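Local coordinates for De Novo Protein OR329 (Artificial gene, PDB 4HXT) that is a de novo designed armadillo-type helical repeat protein with no known natural activity, probably meant as a scaffold for self-assembling cyclic homo-oligomers, at residues A[9-14]-A[21-26]; A[47-52]-A[65-70]; A[195-198]-A[203-206]. All coordinates share one frame; numbering follows the deposited sequence.

Contact 1: A[9-14]-A[21-26]; sequences KLLTST and EAARDL
Leu11 and Leu26 meet end to end, and the methyls that touch, CD1 of Leu11 and CD1 of Leu26, lie only 3.4 Å apart, closer than two methyls normally sit. The other branch of Leu11 goes over the backbone of helix 16-30: its CD2 lies 3.4 Å from Ala23 N and also rests on CB of Ala22, at 3.7 Å. With CG anti to the carbonyl carbon (chi1 -69°), Leu11 spreads its two methyls along that helix, one toward Leu26 and one toward Ala22 and Ala23. Leu10 adds a smaller contact through its root, CB to CB of Ala22 at 3.7 Å, so the methyl of Ala22 is met by both leucines.

Leu10 to Ser13 form a type I turn, closed by Ser13 N to Leu10 O, and Gln19 NE2 holds Leu11 O from the following helix. Leu49 and Leu52 of helix 45-52 pack on Leu11 as well. Between the two segments the contact is wholly aliphatic, a matter of close fit and buried methyls; the polar tie comes from Gln19, just before segment 21-26.

Contact 2: A[47-52]-A[65-70]; sequences EVLVKL and ARALAN
This is a helix-helix interface inside an armadillo-type repeat, where Leu49 of helix 45-52 packs against Ala67 and Leu68 of helix 58-71; both segments fall within one armadillo/beta-catenin-like repeat. The short helical segments run at 140° to one another, closer to antiparallel than to perpendicular, and their axes come within 9.4 Å. The small Ala67 probably helps the helices come this close.

Leu49 and Leu68 pass side by side, pointing opposite ways, so that each lies alongside the other rather than meeting it head on. CB of Leu49 is 3.8 Å from CG of Leu68, and equally close to its CD2 methyl. Having gone past, the fork of Leu49 ends at Ala67, whose CB is touched by CD1 at 3.8 Å and by CD2 at 4.1 Å. Leu68 in turn, with CG anti to its carbonyl carbon (chi1 -75°), carries its branches to the other helix: CD2 stays beside Leu49, while CD1 lies against the carbonyl group of Leu49. An alanine in place of Leu68 would lack both branches, and is likely to open a gap beside Leu49 CB and strip the Leu49 carbonyl of the methyl lying against it.

Helices 16-30 and 100-113, before and after it in the array, are both tied to helix 58-71. Asn70 gives ND2 to Ala27 O of helix 16-30 and takes a hydrogen bond on OD1 from Arg108 NH2 of helix 100-113, while Ala27 also packs against Ala67.

Val50 comes in at the margin and lies roughly perpendicular to Leu68. Although its CB points away from helix 58-71, one methyl still gets there: CG2 of Val50 stands 4.1 Å from CD1 of Leu68.

Contact 3: A[195-198]-A[203-206]; sequences ANIA and SAIK
Just before Ile197 and Ala198, which pack on Ala204 and Ile205, the side-chain amide of Asn196 is gripped at both ends: OD1 accepts a hydrogen bond from Arg234 NH2, and ND2 donates one to Ala153 O. Its neighbour's carbonyl, Ala195 O, is taken by Asn238 ND2, so polar side chains tie this part of helix 184-197 to the helices on its two flanks.

Against helix 202-210 the side chains that meet are aliphatic, though two of their methyls also lie on backbone carbonyls. CG2 of Ile197 lies 3.8 Å from CB of Ala204, and that same CB lies 3.7 Å from Ile197 O. Ile205 does the rest through the very end of its longer branch. Both of its torsions sit near -60° (chi1 -61°, chi2 -61°), which bends CD1 round instead of stretching the chain out straight and brings it onto Ala198. There CD1 is 3.2 Å from Ala198 O, 3.6 Å from Ala198 CA and 3.9 Å from Ala198 CB, lying over backbone and methyl together. The CA atoms of Ala198 and Ile205 are 5.6 Å apart.

Ile163 of helix 160-168 packs on both Ile197 and Ala204 and continues this core. Polar bonding and methyl packing are thus divided: asparagine amides and an arginine tie helix 184-197 to its flanking helices, whereas its contact with 203-206 rests on methyl groups against alanines and carbonyls.

How the contacts relate
Contacts 1 and 2 are neighbours in one continuous core, with centres 10 Å apart. Leu11 is the bridge: its CB lies 3.6 Å from CG1 of Val48, and its CD1 is 3.9 Å from CD2 of Leu49. A second seam joins the longer helices, where Ala67 CB sits 3.7 Å from Ala23 O. Contact 3 belongs to the other end of the array, across the centre of the chain, its centre about 33 Å from that of contact 2 and 43 Å from that of contact 1. The repeat still shows: Asn70 of contact 2 and Asn196 of contact 3 both use ND2 on an alanine carbonyl and OD1 on an arginine.

Contact 1: A[9-14]-A[21-26]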
loop_
_atom_site.group_PDB
_atom_site.type_symbol
_atom_site.label_atom_id
_atom_site.label_comp_id
_atom_site.label_asym_id
_atom_site.label_seq_id
_atom_site.Cartn_x
_atom_site.Cartn_y
_atom_site.Cartn_z
ATOM N N LYS A 9 -2.977 34.779 -7.056
ATOM C CA LYS A 9 -3.879 35.653 -7.794
ATOM C C LYS A 9 -3.247 36.022 -9.136
ATOM O O LYS A 9 -3.931 36.106 -10.155
ATOM C CB LYS A 9 -4.177 36.927 -6.996
ATOM C CG LYS A 9 -5.347 37.719 -7.556
ATOM C CD LYS A 9 -5.524 39.056 -6.859
ATOM C CE LYS A 9 -6.832 39.712 -7.276
ATOM N NZ LYS A 9 -6.998 39.719 -8.757
ATOM N N LEU A 10 -1.932 36.227 -9.127
ATOM C CA LEU A 10 -1.198 36.589 -10.334
ATOM C C LEU A 10 -1.180 35.455 -11.361
ATOM O O LEU A 10 -0.912 35.675 -12.545
ATOM C CB LEU A 10 0.238 36.984 -9.966
ATOM C CG LEU A 10 0.359 38.238 -9.092
ATOM C CD1 LEU A 10 1.798 38.434 -8.633
ATOM C CD2 LEU A 10 -0.126 39.446 -9.884
ATOM N N LEU A 11 -1.460 34.240 -10.909
ATOM C CA LEU A 11 -1.484 33.092 -11.799
ATOM C C LEU A 11 -2.589 33.272 -12.825
ATOM O O LEU A 11 -2.541 32.720 -13.921
ATOM C CB LEU A 11 -1.744 31.808 -11.011
ATOM C CG LEU A 11 -0.617 31.346 -10.090
ATOM C CD1 LEU A 11 -1.100 30.174 -9.239
ATOM C CD2 LEU A 11 0.599 30.954 -10.931
ATOM N N THR A 12 -3.547 34.056 -12.429
ATOM C CA THR A 12 -4.735 34.321 -13.318
ATOM C C THR A 12 -4.549 35.529 -14.186
ATOM O O THR A 12 -5.447 35.842 -14.925
ATOM C CB THR A 12 -6.010 34.593 -12.470
ATOM O OG1 THR A 12 -5.801 35.715 -11.599
ATOM C CG2 THR A 12 -6.344 33.377 -11.659
ATOM N N SER A 13 -3.383 36.151 -14.185
ATOM C CA SER A 13 -3.095 37.288 -15.055
ATOM C C SER A 13 -3.266 36.867 -16.513
ATOM O O SER A 13 -3.162 35.685 -16.846
ATOM C CB SER A 13 -1.665 37.792 -14.834
ATOM O OG SER A 13 -1.356 38.835 -15.747
ATOM N N THR A 14 -3.540 37.837 -17.379
ATOM C CA THR A 14 -3.728 37.548 -18.798
ATOM C C THR A 14 -2.406 37.668 -19.541
ATOM O O THR A 14 -2.329 37.432 -20.748
ATOM C CB THR A 14 -4.753 38.508 -19.444
ATOM O OG1 THR A 14 -4.386 39.863 -19.164
ATOM C CG2 THR A 14 -6.153 38.239 -18.907
ATOM N N GLU A 21 5.971 33.779 -14.152
ATOM C CA GLU A 21 6.706 34.328 -13.029
ATOM C C GLU A 21 6.050 33.979 -11.695
ATOM O O GLU A 21 6.737 33.669 -10.722
ATOM C CB GLU A 21 6.769 35.866 -13.175
ATOM C CG GLU A 21 7.665 36.576 -12.131
ATOM C CD GLU A 21 9.092 36.068 -12.158
ATOM O OE1 GLU A 21 9.466 35.389 -13.143
ATOM O OE2 GLU A 21 9.833 36.358 -11.195
ATOM N N ALA A 22 4.723 34.068 -11.627
ATOM C CA ALA A 22 4.004 33.716 -10.404
ATOM C C ALA A 22 4.161 32.219 -10.130
ATOM O O ALA A 22 4.427 31.809 -8.997
ATOM C CB ALA A 22 2.516 34.078 -10.530
ATOM N N ALA A 23 3.995 31.409 -11.171
ATOM C CA ALA A 23 4.123 29.965 -11.045
ATOM C C ALA A 23 5.555 29.621 -10.656
ATOM O O ALA A 23 5.787 28.741 -9.829
ATOM C CB ALA A 23 3.766 29.291 -12.364
ATOM N N ARG A 24 6.512 30.323 -11.252
ATOM C CA ARG A 24 7.919 30.077 -10.964
ATOM C C ARG A 24 8.213 30.411 -9.503
ATOM O O ARG A 24 8.890 29.649 -8.810
ATOM C CB ARG A 24 8.794 30.905 -11.909
ATOM C CG ARG A 24 10.220 30.409 -12.029
ATOM C CD ARG A 24 10.804 30.702 -13.406
ATOM N NE ARG A 24 10.796 32.121 -13.755
ATOM C CZ ARG A 24 9.970 32.674 -14.640
ATOM N NH1 ARG A 24 9.072 31.930 -15.272
ATOM N NH2 ARG A 24 10.056 33.969 -14.912
ATOM N N ASP A 25 7.688 31.536 -9.024
ATOM C CA ASP A 25 7.908 31.916 -7.635
ATOM C C ASP A 25 7.239 30.911 -6.702
ATOM O O ASP A 25 7.768 30.595 -5.640
ATOM C CB ASP A 25 7.376 33.326 -7.353
ATOM C CG ASP A 25 8.162 34.400 -8.080
ATOM O OD1 ASP A 25 9.397 34.265 -8.182
ATOM O OD2 ASP A 25 7.549 35.386 -8.537
ATOM N N LEU A 26 6.077 30.402 -7.100
ATOM C CA LEU A 26 5.381 29.420 -6.278
ATOM C C LEU A 26 6.170 28.112 -6.264
ATOM O O LEU A 26 6.231 27.423 -5.246
ATOM C CB LEU A 26 3.961 29.189 -6.807
ATOM C CG LEU A 26 2.955 30.286 -6.439
ATOM C CD1 LEU A 26 1.667 30.115 -7.227
ATOM C CD2 LEU A 26 2.676 30.227 -4.942
#

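Contact 2: A[47-52]-A[65-70]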
loop_
_atom_site.group_PDB
_atom_site.type_symbol
_atom_site.label_atom_id
_atom_site.label_comp_id
_atom_site.label_asym_id
_atom_site.label_seq_id
_atom_site.Cartn_x
_atom_site.Cartn_y
_atom_site.Cartn_z
ATOM N N GLU A 47 -5.548 24.126 -7.210
ATOM C CA GLU A 47 -6.643 24.218 -8.169
ATOM C C GLU A 47 -6.266 25.156 -9.310
ATOM O O GLU A 47 -6.451 24.828 -10.479
ATOM C CB GLU A 47 -7.922 24.741 -7.501
ATOM C CG GLU A 47 -8.725 23.725 -6.694
ATOM C CD GLU A 47 -8.086 23.384 -5.362
ATOM O OE1 GLU A 47 -7.061 23.998 -5.008
ATOM O OE2 GLU A 47 -8.614 22.500 -4.659
ATOM N N VAL A 48 -5.729 26.321 -8.965
ATOM C CA VAL A 48 -5.350 27.313 -9.965
ATOM C C VAL A 48 -4.193 26.808 -10.829
ATOM O O VAL A 48 -4.197 26.999 -12.041
ATOM C CB VAL A 48 -4.957 28.646 -9.292
ATOM C CG1 VAL A 48 -4.562 29.675 -10.336
ATOM C CG2 VAL A 48 -6.119 29.158 -8.434
ATOM N N LEU A 49 -3.208 26.162 -10.209
ATOM C CA LEU A 49 -2.067 25.637 -10.956
ATOM C C LEU A 49 -2.506 24.545 -11.918
ATOM O O LEU A 49 -1.971 24.425 -13.020
ATOM C CB LEU A 49 -1.006 25.085 -10.004
ATOM C CG LEU A 49 -0.177 26.162 -9.304
ATOM C CD1 LEU A 49 0.673 25.520 -8.225
ATOM C CD2 LEU A 49 0.694 26.892 -10.332
ATOM N N VAL A 50 -3.477 23.742 -11.490
ATOM C CA VAL A 50 -3.996 22.665 -12.322
ATOM C C VAL A 50 -4.697 23.263 -13.534
ATOM O O VAL A 50 -4.664 22.696 -14.624
ATOM C CB VAL A 50 -4.982 21.770 -11.533
ATOM C CG1 VAL A 50 -5.756 20.866 -12.484
ATOM C CG2 VAL A 50 -4.204 20.925 -10.529
ATOM N N LYS A 51 -5.331 24.412 -13.345
ATOM C CA LYS A 51 -6.003 25.062 -14.460
ATOM C C LYS A 51 -4.939 25.585 -15.434
ATOM O O LYS A 51 -5.100 25.487 -16.646
ATOM C CB LYS A 51 -6.869 26.224 -13.975
ATOM C CG LYS A 51 -8.033 26.526 -14.907
ATOM C CD LYS A 51 -8.362 28.007 -14.936
ATOM C CE LYS A 51 -9.682 28.266 -15.646
ATOM N NZ LYS A 51 -10.839 27.767 -14.848
ATOM N N LEU A 52 -3.845 26.127 -14.899
ATOM C CA LEU A 52 -2.775 26.648 -15.747
ATOM C C LEU A 52 -2.124 25.566 -16.593
ATOM O O LEU A 52 -1.463 25.866 -17.590
ATOM C CB LEU A 52 -1.697 27.350 -14.911
ATOM C CG LEU A 52 -2.025 28.722 -14.321
ATOM C CD1 LEU A 52 -0.724 29.427 -13.953
ATOM C CD2 LEU A 52 -2.791 29.557 -15.325
ATOM N N ALA A 65 3.421 23.015 -14.107
ATOM C CA ALA A 65 3.724 21.613 -13.825
ATOM C C ALA A 65 4.889 21.520 -12.836
ATOM O O ALA A 65 4.893 20.683 -11.927
ATOM C CB ALA A 65 4.067 20.878 -15.117
ATOM N N ARG A 66 5.875 22.390 -13.016
ATOM C CA ARG A 66 7.041 22.420 -12.145
ATOM C C ARG A 66 6.635 22.767 -10.709
ATOM O O ARG A 66 7.153 22.194 -9.750
ATOM C CB ARG A 66 8.051 23.441 -12.683
ATOM C CG ARG A 66 9.302 23.632 -11.846
ATOM C CD ARG A 66 10.369 24.353 -12.666
ATOM N NE ARG A 66 11.508 24.784 -11.861
ATOM C CZ ARG A 66 11.497 25.845 -11.061
ATOM N NH1 ARG A 66 10.402 26.587 -10.958
ATOM N NH2 ARG A 66 12.577 26.163 -10.361
ATOM N N ALA A 67 5.706 23.704 -10.565
ATOM C CA ALA A 67 5.237 24.103 -9.246
ATOM C C ALA A 67 4.481 22.953 -8.586
ATOM O O ALA A 67 4.639 22.704 -7.397
ATOM C CB ALA A 67 4.335 25.322 -9.358
ATOM N N LEU A 68 3.662 22.253 -9.368
ATOM C CA LEU A 68 2.884 21.133 -8.848
ATOM C C LEU A 68 3.780 19.957 -8.474
ATOM O O LEU A 68 3.518 19.250 -7.499
ATOM C CB LEU A 68 1.829 20.706 -9.875
ATOM C CG LEU A 68 0.629 21.655 -9.989
ATOM C CD1 LEU A 68 -0.207 21.321 -11.224
ATOM C CD2 LEU A 68 -0.216 21.546 -8.715
ATOM N N ALA A 69 4.841 19.748 -9.251
ATOM C CA ALA A 69 5.778 18.667 -8.980
ATOM C C ALA A 69 6.477 18.933 -7.650
ATOM O O ALA A 69 6.725 18.008 -6.876
ATOM C CB ALA A 69 6.806 18.562 -10.103
ATOM N N ASN A 70 6.796 20.200 -7.391
ATOM C CA ASN A 70 7.457 20.571 -6.145
ATOM C C ASN A 70 6.478 20.405 -4.992
ATOM O O ASN A 70 6.853 19.977 -3.901
ATOM C CB ASN A 70 7.956 22.013 -6.215
ATOM C CG ASN A 70 9.202 22.150 -7.062
ATOM O OD1 ASN A 70 9.603 21.209 -7.747
ATOM N ND2 ASN A 70 9.820 23.324 -7.025
#

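Contact 3: A[195-198]-A[203-206]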
loop_
_atom_site.group_PDB
_atom_site.type_symbol
_atom_site.label_atom_id
_atom_site.label_comp_id
_atom_site.label_asym_id
_atom_site.label_seq_id
_atom_site.Cartn_x
_atom_site.Cartn_y
_atom_site.Cartn_z
ATOM N N ALA A 195 12.817 -4.384 -9.199
ATOM C CA ALA A 195 12.902 -4.968 -7.864
ATOM C C ALA A 195 11.542 -4.817 -7.194
ATOM O O ALA A 195 11.079 -5.716 -6.489
ATOM C CB ALA A 195 13.985 -4.257 -7.027
ATOM N N ASN A 196 10.905 -3.671 -7.422
ATOM C CA ASN A 196 9.594 -3.401 -6.844
ATOM C C ASN A 196 8.518 -4.250 -7.504
ATOM O O ASN A 196 7.645 -4.797 -6.832
ATOM C CB ASN A 196 9.260 -1.913 -6.964
ATOM C CG ASN A 196 10.069 -1.066 -6.003
ATOM O OD1 ASN A 196 10.689 -1.592 -5.080
ATOM N ND2 ASN A 196 10.061 0.242 -6.203
ATOM N N ILE A 197 8.584 -4.359 -8.824
ATOM C CA ILE A 197 7.630 -5.172 -9.562
ATOM C C ILE A 197 7.760 -6.613 -9.081
ATOM O O ILE A 197 6.768 -7.332 -8.973
ATOM C CB ILE A 197 7.920 -5.117 -11.082
ATOM C CG1 ILE A 197 7.539 -3.734 -11.625
ATOM C CG2 ILE A 197 7.178 -6.237 -11.804
ATOM C CD1 ILE A 197 7.930 -3.501 -13.061
ATOM N N ALA A 198 8.989 -7.022 -8.778
ATOM C CA ALA A 198 9.246 -8.383 -8.324
ATOM C C ALA A 198 8.711 -8.705 -6.922
ATOM O O ALA A 198 8.718 -9.866 -6.506
ATOM C CB ALA A 198 10.751 -8.684 -8.394
ATOM N N SER A 203 2.427 -13.388 -11.176
ATOM C CA SER A 203 2.269 -13.102 -12.601
ATOM C C SER A 203 3.289 -12.064 -13.066
ATOM O O SER A 203 3.704 -12.064 -14.223
ATOM C CB SER A 203 0.851 -12.596 -12.892
ATOM O OG SER A 203 0.581 -11.414 -12.162
ATOM N N ALA A 204 3.679 -11.170 -12.162
ATOM C CA ALA A 204 4.660 -10.144 -12.491
ATOM C C ALA A 204 6.039 -10.795 -12.590
ATOM O O ALA A 204 6.854 -10.409 -13.422
ATOM C CB ALA A 204 4.660 -9.051 -11.420
ATOM N N ILE A 205 6.295 -11.785 -11.736
ATOM C CA ILE A 205 7.573 -12.497 -11.757
ATOM C C ILE A 205 7.691 -13.213 -13.096
ATOM O O ILE A 205 8.738 -13.197 -13.742
ATOM C CB ILE A 205 7.659 -13.555 -10.629
ATOM C CG1 ILE A 205 7.538 -12.871 -9.263
ATOM C CG2 ILE A 205 8.981 -14.325 -10.729
ATOM C CD1 ILE A 205 8.621 -11.860 -8.982
ATOM N N LYS A 206 6.598 -13.840 -13.508
ATOM C CA LYS A 206 6.549 -14.554 -14.775
ATOM C C LYS A 206 6.906 -13.615 -15.940
ATOM O O LYS A 206 7.642 -13.990 -16.855
ATOM C CB LYS A 206 5.148 -15.146 -14.943
ATOM C CG LYS A 206 4.956 -16.033 -16.151
ATOM C CD LYS A 206 4.428 -15.254 -17.328
ATOM C CE LYS A 206 3.826 -16.196 -18.360
ATOM N NZ LYS A 206 3.278 -15.438 -19.509
#